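Local coordinates for ethylbenzene dehydrogenase alpha-subunit (Aromatoleum aromaticum, PDB 2IVF), which is a molybdopterin oxidoreductase family protein that binds a molybdenum atom, an iron/sulfur cluster and the ligands MGD and MD1, at residues Ile694-Lys697 with Val698-Ala702; Glu722-Lys725 with Lys726-Asp730; Met743-Ile746 with Asn747-Val750. All coordinates share one frame; numbering follows the deposited sequence.

Interaction 1. Residues Ile694-Lys697 with Val698-Ala702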
loop_
_atom_site.group_PDB
_atom_site.type_symbol
_atom_site.label_atom_id
_atom_site.label_comp_id
_atom_site.label_asym_id
_atom_site.label_seq_id
_atom_site.Cartn_x
_atom_site.Cartn_y
_atom_site.Cartn_z
ATOM N N ILE A 694 -19.235 -26.725 8.492
ATOM C CA ILE A 694 -20.513 -26.430 7.832
ATOM C C ILE A 694 -21.021 -27.663 7.094
ATOM O O ILE A 694 -22.179 -28.124 7.291
ATOM C CB ILE A 694 -20.402 -25.251 6.851
ATOM C CG1 ILE A 694 -20.158 -23.960 7.632
ATOM C CG2 ILE A 694 -21.683 -25.186 5.995
ATOM C CD1 ILE A 694 -19.757 -22.743 6.820
ATOM N N LEU A 695 -20.154 -28.268 6.286
ATOM C CA LEU A 695 -20.572 -29.466 5.554
ATOM C C LEU A 695 -20.956 -30.672 6.448
ATOM O O LEU A 695 -21.869 -31.404 6.116
ATOM C CB LEU A 695 -19.509 -29.854 4.513
ATOM C CG LEU A 695 -19.337 -28.842 3.399
ATOM C CD1 LEU A 695 -18.276 -29.331 2.412
ATOM C CD2 LEU A 695 -20.680 -28.547 2.712
ATOM N N LYS A 696 -20.261 -30.885 7.566
ATOM C CA LYS A 696 -20.621 -31.944 8.506
ATOM C C LYS A 696 -22.015 -31.651 9.030
ATOM O O LYS A 696 -22.902 -32.510 9.021
ATOM C CB LYS A 696 -19.592 -31.955 9.646
ATOM C CG LYS A 696 -19.725 -33.064 10.701
ATOM C CD LYS A 696 -18.723 -32.846 11.839
ATOM C CE LYS A 696 -18.881 -33.824 13.019
ATOM N NZ LYS A 696 -19.931 -33.408 14.063
ATOM N N LYS A 697 -22.222 -30.394 9.422
ATOM C CA LYS A 697 -23.526 -29.940 9.929
ATOM C C LYS A 697 -24.625 -30.070 8.908
ATOM O O LYS A 697 -25.725 -30.420 9.256
ATOM C CB LYS A 697 -23.448 -28.493 10.389
ATOM C CG LYS A 697 -22.682 -28.320 11.680
ATOM C CD LYS A 697 -23.501 -28.747 12.858
ATOM C CE LYS A 697 -22.674 -28.777 14.122
ATOM N NZ LYS A 697 -23.232 -29.741 15.107
ATOM N N VAL A 698 -24.328 -29.796 7.648
ATOM C CA VAL A 698 -25.296 -30.021 6.589
ATOM C C VAL A 698 -25.751 -31.485 6.594
ATOM O O VAL A 698 -26.951 -31.765 6.581
ATOM C CB VAL A 698 -24.735 -29.610 5.226
ATOM C CG1 VAL A 698 -25.537 -30.149 4.124
ATOM C CG2 VAL A 698 -24.634 -28.088 5.138
ATOM N N GLY A 699 -24.786 -32.396 6.642
ATOM C CA GLY A 699 -25.068 -33.810 6.748
ATOM C C GLY A 699 -25.867 -34.155 7.996
ATOM O O GLY A 699 -26.882 -34.838 7.912
ATOM N N GLU A 700 -25.412 -33.677 9.151
ATOM C CA GLU A 700 -26.017 -34.024 10.447
ATOM C C GLU A 700 -27.450 -33.463 10.523
ATOM O O GLU A 700 -28.377 -34.169 10.904
ATOM C CB GLU A 700 -25.169 -33.472 11.603
ATOM C CG GLU A 700 -23.841 -34.232 11.842
ATOM C CD GLU A 700 -22.964 -33.623 12.941
ATOM O OE1 GLU A 700 -23.329 -32.558 13.492
ATOM O OE2 GLU A 700 -21.892 -34.211 13.245
ATOM N N ARG A 701 -27.600 -32.196 10.127
ATOM C CA ARG A 701 -28.889 -31.510 10.160
ATOM C C ARG A 701 -29.837 -32.158 9.167
ATOM O O ARG A 701 -31.017 -32.404 9.480
ATOM C CB ARG A 701 -28.726 -30.010 9.877
ATOM C CG ARG A 701 -27.852 -29.235 10.927
ATOM C CD ARG A 701 -28.475 -29.294 12.307
ATOM N NE ARG A 701 -29.801 -28.710 12.184
ATOM C CZ ARG A 701 -30.907 -29.176 12.743
ATOM N NH1 ARG A 701 -30.908 -30.253 13.527
ATOM N NH2 ARG A 701 -32.047 -28.559 12.492
ATOM N N ALA A 702 -29.327 -32.507 7.995
ATOM C CA ALA A 702 -30.164 -33.198 7.019
ATOM C C ALA A 702 -30.650 -34.482 7.640
ATOM O O ALA A 702 -31.845 -34.820 7.558
ATOM C CB ALA A 702 -29.411 -33.471 5.748
HETATM O O HOH W 1 -25.658 -31.528 14.568
#

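Interaction 2. Residues Glu722-Lys725 with Lys726-Asp730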
loop_
_atom_site.group_PDB
_atom_site.type_symbol
_atom_site.label_atom_id
_atom_site.label_comp_id
_atom_site.label_asym_id
_atom_site.label_seq_id
_atom_site.Cartn_x
_atom_site.Cartn_y
_atom_site.Cartn_z
ATOM N N GLU A 722 -22.911 -37.298 2.289
ATOM C CA GLU A 722 -21.579 -37.588 1.778
ATOM C C GLU A 722 -20.766 -36.340 1.506
ATOM O O GLU A 722 -19.594 -36.430 1.169
ATOM C CB GLU A 722 -21.635 -38.524 0.575
ATOM C CG GLU A 722 -22.200 -37.964 -0.685
ATOM C CD GLU A 722 -22.705 -39.063 -1.649
ATOM O OE1 GLU A 722 -22.546 -40.263 -1.348
ATOM O OE2 GLU A 722 -23.270 -38.675 -2.701
ATOM N N LEU A 723 -21.363 -35.173 1.724
ATOM C CA LEU A 723 -20.675 -33.929 1.460
ATOM C C LEU A 723 -19.390 -33.797 2.275
ATOM O O LEU A 723 -18.363 -33.369 1.728
ATOM C CB LEU A 723 -21.556 -32.696 1.731
ATOM C CG LEU A 723 -22.694 -32.539 0.729
ATOM C CD1 LEU A 723 -23.702 -31.473 1.225
ATOM C CD2 LEU A 723 -22.140 -32.205 -0.646
ATOM N N TYR A 724 -19.476 -34.129 3.563
ATOM C CA TYR A 724 -18.360 -33.946 4.470
ATOM C C TYR A 724 -17.250 -34.909 4.168
ATOM O O TYR A 724 -16.071 -34.498 4.137
ATOM C CB TYR A 724 -18.801 -34.076 5.923
ATOM C CG TYR A 724 -17.660 -34.033 6.918
ATOM C CD1 TYR A 724 -17.074 -32.827 7.305
ATOM C CD2 TYR A 724 -17.203 -35.193 7.509
ATOM C CE1 TYR A 724 -16.064 -32.803 8.236
ATOM C CE2 TYR A 724 -16.170 -35.162 8.432
ATOM C CZ TYR A 724 -15.615 -33.968 8.782
ATOM O OH TYR A 724 -14.600 -33.992 9.698
ATOM N N LYS A 725 -17.597 -36.175 3.937
ATOM C CA LYS A 725 -16.568 -37.168 3.598
ATOM C C LYS A 725 -15.868 -36.792 2.286
ATOM O O LYS A 725 -14.644 -36.874 2.194
ATOM C CB LYS A 725 -17.095 -38.626 3.626
ATOM C CG LYS A 725 -17.650 -39.232 2.329
ATOM C CD LYS A 725 -18.128 -40.684 2.587
ATOM C CE LYS A 725 -19.088 -41.241 1.445
ATOM N NZ LYS A 725 -19.632 -42.667 1.639
ATOM N N LYS A 726 -16.631 -36.318 1.298
ATOM C CA LYS A 726 -16.055 -35.931 0.029
ATOM C C LYS A 726 -15.148 -34.734 0.198
ATOM O O LYS A 726 -14.023 -34.762 -0.261
ATOM C CB LYS A 726 -17.147 -35.679 -1.006
ATOM C CG LYS A 726 -17.675 -36.992 -1.556
ATOM C CD LYS A 726 -19.004 -36.868 -2.194
ATOM C CE LYS A 726 -18.964 -36.139 -3.504
ATOM N NZ LYS A 726 -18.017 -36.734 -4.477
ATOM N N PHE A 727 -15.621 -33.707 0.891
ATOM C CA PHE A 727 -14.838 -32.514 1.118
ATOM C C PHE A 727 -13.502 -32.839 1.759
ATOM O O PHE A 727 -12.489 -32.302 1.364
ATOM C CB PHE A 727 -15.595 -31.525 1.995
ATOM C CG PHE A 727 -14.907 -30.252 2.149
ATOM C CD1 PHE A 727 -15.003 -29.281 1.156
ATOM C CD2 PHE A 727 -14.110 -30.010 3.250
ATOM C CE1 PHE A 727 -14.319 -28.098 1.270
ATOM C CE2 PHE A 727 -13.433 -28.817 3.378
ATOM C CZ PHE A 727 -13.528 -27.861 2.370
ATOM N N THR A 728 -13.508 -33.659 2.791
ATOM C CA THR A 728 -12.292 -33.926 3.543
ATOM C C THR A 728 -11.479 -35.109 2.975
ATOM O O THR A 728 -10.472 -35.547 3.610
ATOM C CB THR A 728 -12.635 -34.227 5.040
ATOM O OG1 THR A 728 -13.405 -35.421 5.122
ATOM C CG2 THR A 728 -13.380 -33.082 5.737
ATOM N N MET A 729 -11.919 -35.666 1.830
ATOM C CA MET A 729 -11.347 -36.909 1.309
ATOM C C MET A 729 -11.313 -37.956 2.419
ATOM O O MET A 729 -10.250 -38.492 2.778
ATOM C CB MET A 729 -9.946 -36.700 0.753
ATOM C CG MET A 729 -9.884 -35.821 -0.473
ATOM S SD MET A 729 -8.185 -35.623 -1.025
ATOM C CE MET A 729 -8.270 -34.206 -2.100
ATOM N N ASP A 730 -12.487 -38.203 2.981
ATOM C CA ASP A 730 -12.685 -39.204 4.032
ATOM C C ASP A 730 -11.718 -39.018 5.206
ATOM O O ASP A 730 -11.108 -39.968 5.705
ATOM C CB ASP A 730 -12.617 -40.619 3.456
ATOM C CG ASP A 730 -13.348 -41.622 4.303
ATOM O OD1 ASP A 730 -14.268 -41.231 5.077
ATOM O OD2 ASP A 730 -12.972 -42.806 4.232
#

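Interaction 3. Residues Met743-Ile746 with Asn747-Val750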
loop_
_atom_site.group_PDB
_atom_site.type_symbol
_atom_site.label_atom_id
_atom_site.label_comp_id
_atom_site.label_asym_id
_atom_site.label_seq_id
_atom_site.Cartn_x
_atom_site.Cartn_y
_atom_site.Cartn_z
ATOM N N MET A 743 -0.970 -29.598 -1.404
ATOM C CA MET A 743 -0.591 -28.608 -2.418
ATOM C C MET A 743 0.860 -28.763 -2.803
ATOM O O MET A 743 1.202 -28.555 -3.944
ATOM C CB MET A 743 -0.813 -27.208 -1.937
ATOM C CG MET A 743 -2.252 -26.822 -1.864
ATOM S SD MET A 743 -2.368 -25.110 -1.456
ATOM C CE MET A 743 -4.108 -24.902 -1.847
ATOM N N VAL A 744 1.720 -29.135 -1.847
ATOM C CA VAL A 744 3.129 -29.347 -2.187
ATOM C C VAL A 744 3.225 -30.547 -3.130
ATOM O O VAL A 744 3.939 -30.501 -4.117
ATOM C CB VAL A 744 4.010 -29.525 -0.951
ATOM C CG1 VAL A 744 5.393 -30.062 -1.354
ATOM C CG2 VAL A 744 4.121 -28.183 -0.195
ATOM N N ASP A 745 2.486 -31.607 -2.845
ATOM C CA ASP A 745 2.462 -32.807 -3.709
ATOM C C ASP A 745 1.934 -32.491 -5.103
ATOM O O ASP A 745 2.415 -33.019 -6.092
ATOM C CB ASP A 745 1.587 -33.892 -3.107
ATOM C CG ASP A 745 2.334 -34.770 -2.108
ATOM O OD1 ASP A 745 3.548 -34.525 -1.857
ATOM O OD2 ASP A 745 1.693 -35.720 -1.622
ATOM N N ILE A 746 0.912 -31.662 -5.154
ATOM C CA ILE A 746 0.347 -31.204 -6.420
ATOM C C ILE A 746 1.430 -30.442 -7.196
ATOM O O ILE A 746 1.675 -30.762 -8.336
ATOM C CB ILE A 746 -0.889 -30.299 -6.218
ATOM C CG1 ILE A 746 -2.083 -31.100 -5.676
ATOM C CG2 ILE A 746 -1.203 -29.529 -7.541
ATOM C CD1 ILE A 746 -3.202 -30.208 -5.106
ATOM N N ASN A 747 2.126 -29.489 -6.552
ATOM C CA ASN A 747 3.191 -28.747 -7.217
ATOM C C ASN A 747 4.312 -29.650 -7.717
ATOM O O ASN A 747 4.911 -29.406 -8.785
ATOM C CB ASN A 747 3.770 -27.639 -6.287
ATOM C CG ASN A 747 2.903 -26.380 -6.234
ATOM O OD1 ASN A 747 3.184 -25.464 -5.465
ATOM N ND2 ASN A 747 1.856 -26.330 -7.019
ATOM N N ARG A 748 4.617 -30.698 -6.963
ATOM C CA ARG A 748 5.653 -31.651 -7.389
ATOM C C ARG A 748 5.222 -32.488 -8.594
ATOM O O ARG A 748 6.009 -32.798 -9.479
ATOM C CB ARG A 748 6.018 -32.598 -6.245
ATOM C CG ARG A 748 6.748 -31.940 -5.067
ATOM C CD ARG A 748 6.624 -32.791 -3.826
ATOM N NE ARG A 748 7.543 -33.904 -3.854
ATOM C CZ ARG A 748 7.467 -34.975 -3.071
ATOM N NH1 ARG A 748 6.480 -35.124 -2.211
ATOM N NH2 ARG A 748 8.369 -35.916 -3.181
ATOM N N ALA A 749 3.961 -32.870 -8.579
ATOM C CA ALA A 749 3.359 -33.709 -9.584
ATOM C C ALA A 749 3.272 -32.990 -10.918
ATOM O O ALA A 749 3.448 -33.617 -11.945
ATOM C CB ALA A 749 1.958 -34.150 -9.114
ATOM N N VAL A 750 3.015 -31.697 -10.900
ATOM C CA VAL A 750 2.848 -30.907 -12.133
ATOM C C VAL A 750 4.076 -30.114 -12.564
ATOM O O VAL A 750 3.988 -29.264 -13.451
ATOM C CB VAL A 750 1.628 -29.962 -12.027
ATOM C CG1 VAL A 750 0.401 -30.792 -11.673
ATOM C CG2 VAL A 750 1.824 -28.812 -11.001
#

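Interaction 1. Residues Ile694-Lys697 with Val698-Ala702
E700 reaches back over one turn of helix 687-704 to the ammonium groups of K696 and K697, and its side chain can be followed atom by atom. E700 CB lies 3.6 Å from the backbone K696 O, and CG closes on the same carbonyl oxygen, E700 CG to K696 O being 3.4 Å. With CG turned beside its own backbone N (chi1 -73°) and the chain extended beyond it, the carboxylate is carried back along the helix surface toward the preceding turn. OE1 of E700 receives K697 NZ at 3.2 Å in a salt bridge, the nitrogen lying nearly in line with the C-O bond. OE2 faces K696, whose chain is extended up to a bend at its last torsion; the pair belongs to the same charge network, but the modelled K696 NZ to E700 OE2 separation is doubtfully short.

The motif is an i to i+3 and i to i+4 salt-bridge network on a helix, with one carboxylate between two lysines. Its backbone frame is regular: E700 N donates to K696 O at 2.8 Å, and R701 N to K697 O at 2.7 Å. A water closes a small ring with the K697 bridge, donating to E700 OE1 at 2.8 Å and accepting from K697 NZ at 3.1 Å. The strongest polar partner of K697 NZ is D164, by a salt bridge, and R701 has one with D172, both linking this helix to helix 163-181. On another side of the helix I694 CG2 meets V698 CG2 at 4.2 Å, while V698 also packs on A171, L723 and Y720.

Interaction 2. Residues Glu722-Lys725 with Lys726-Asp730
The phenol ring of Y724 has the methyl group of T728 over one face: T728 CG2 stands 4.0 Å from the centroid of the Y724 ring, 24° off the ring normal, a CH-pi contact offset toward the rim. The nearest ring atom is CE1, with Y724 CE1 to T728 CG2 at 3.7 Å. The ring owes this place to its first torsion, which sets CG opposite the backbone N (chi1 174°) and beside the carbonyl carbon.

T728 also grips the backbone of the same residue. Its N and its hydroxyl OG1 both donate to Y724 O, each at 3.0 Å, and they arrive from opposite faces of the carbonyl plane. OG1 has a further bond with the backbone N of G731, so one hydroxyl ties the last helical turn to the chain that leaves it. The helix closes in a Schellman motif: M729 has positive phi, D730 N donates to K725 O at 2.7 Å with an N-H...O angle of 177°, and M729 N bonds to K726 O at 3.1 Å. At the other end of the segment the aliphatic parts of E722 and K726 run side by side, E722 CG to K726 CD being 3.7 Å, while their charged ends remain apart.

Helix 723-727 packs against helices 687-704 and 197-210. F727 and L723 pack on helix 687-704, where F727 also meets the W688 ring, while F727 and K726 touch helix 197-210; R205 of that helix bonds to the carbonyl oxygens of K726 and F727.

Interaction 3. Residues Met743-Ile746 with Asn747-Val750
D745 and R748 are brought together by first torsions of the same sense: in each, CG lies opposite the carbonyl carbon and beside the backbone N (chi1 -68° in R748), so the two side chains run side by side and point the same way. A bend at the third torsion of R748 then brings NH1 to the carboxylate. The salt bridge joins R748 NH1 to D745 OD1 at 3.0 Å, with the oxygen at the edge of the guanidinium and near its plane. As a hydrogen bond it is weak, because the N-H...O angle is 133°, and the carboxylate and guanidinium planes are turned 50° apart. It is a single-oxygen contact, and R748 has a stronger polar partner outside the segments: its NE donates to the carbonyl oxygen of K755.

The aliphatic part of the arginine covers the preceding turn. R748 CG lies 3.3 Å from V744 O, and R748 CD packs 3.9 Å from V744 CG1, the two side chains meeting at an angle.

These are the last two turns of helix 736-749, with an i to i+3 salt bridge on its partly exposed side. The backbone carries the usual i to i+4 bonds: N747 N to M743 O and A749 N to D745 O are both 2.9 Å. At V750 the backbone departs from helical angles, yet its N still donates to I746 O at 3.0 Å, and its CG2 sits 3.3 Å from that same I746 O. M743 and I746 pack inward: M743 against N487 and L491 of helix 486-493 and S197 and I198 of helix 197-210, I746 against Y490. N747 is buried beside M661, V752 and F753, and its backbone is hydrogen-bonded to F753.

Along the chain the three contacts come in series, on helices 687-704, 723-727 and 736-749. Interactions 1 and 2 have centres about 11 Å apart and touch directly: L695 CD1 meets F727 CB at 3.5 Å, and V698 CG1 meets L723 CD1 at 3.7 Å, so the first two helices pack directly against each other. Interaction 3 stands apart, its centre about 21 Å from that of interaction 2 and about 31 Å from that of interaction 1, with no direct touch. Helix 197-210 is a shared neighbour, receiving side chains from all three. The nearest side chains, I694, F727 and M743, lie about 11 to 13 Å from the bound MD1, outside direct contact with it.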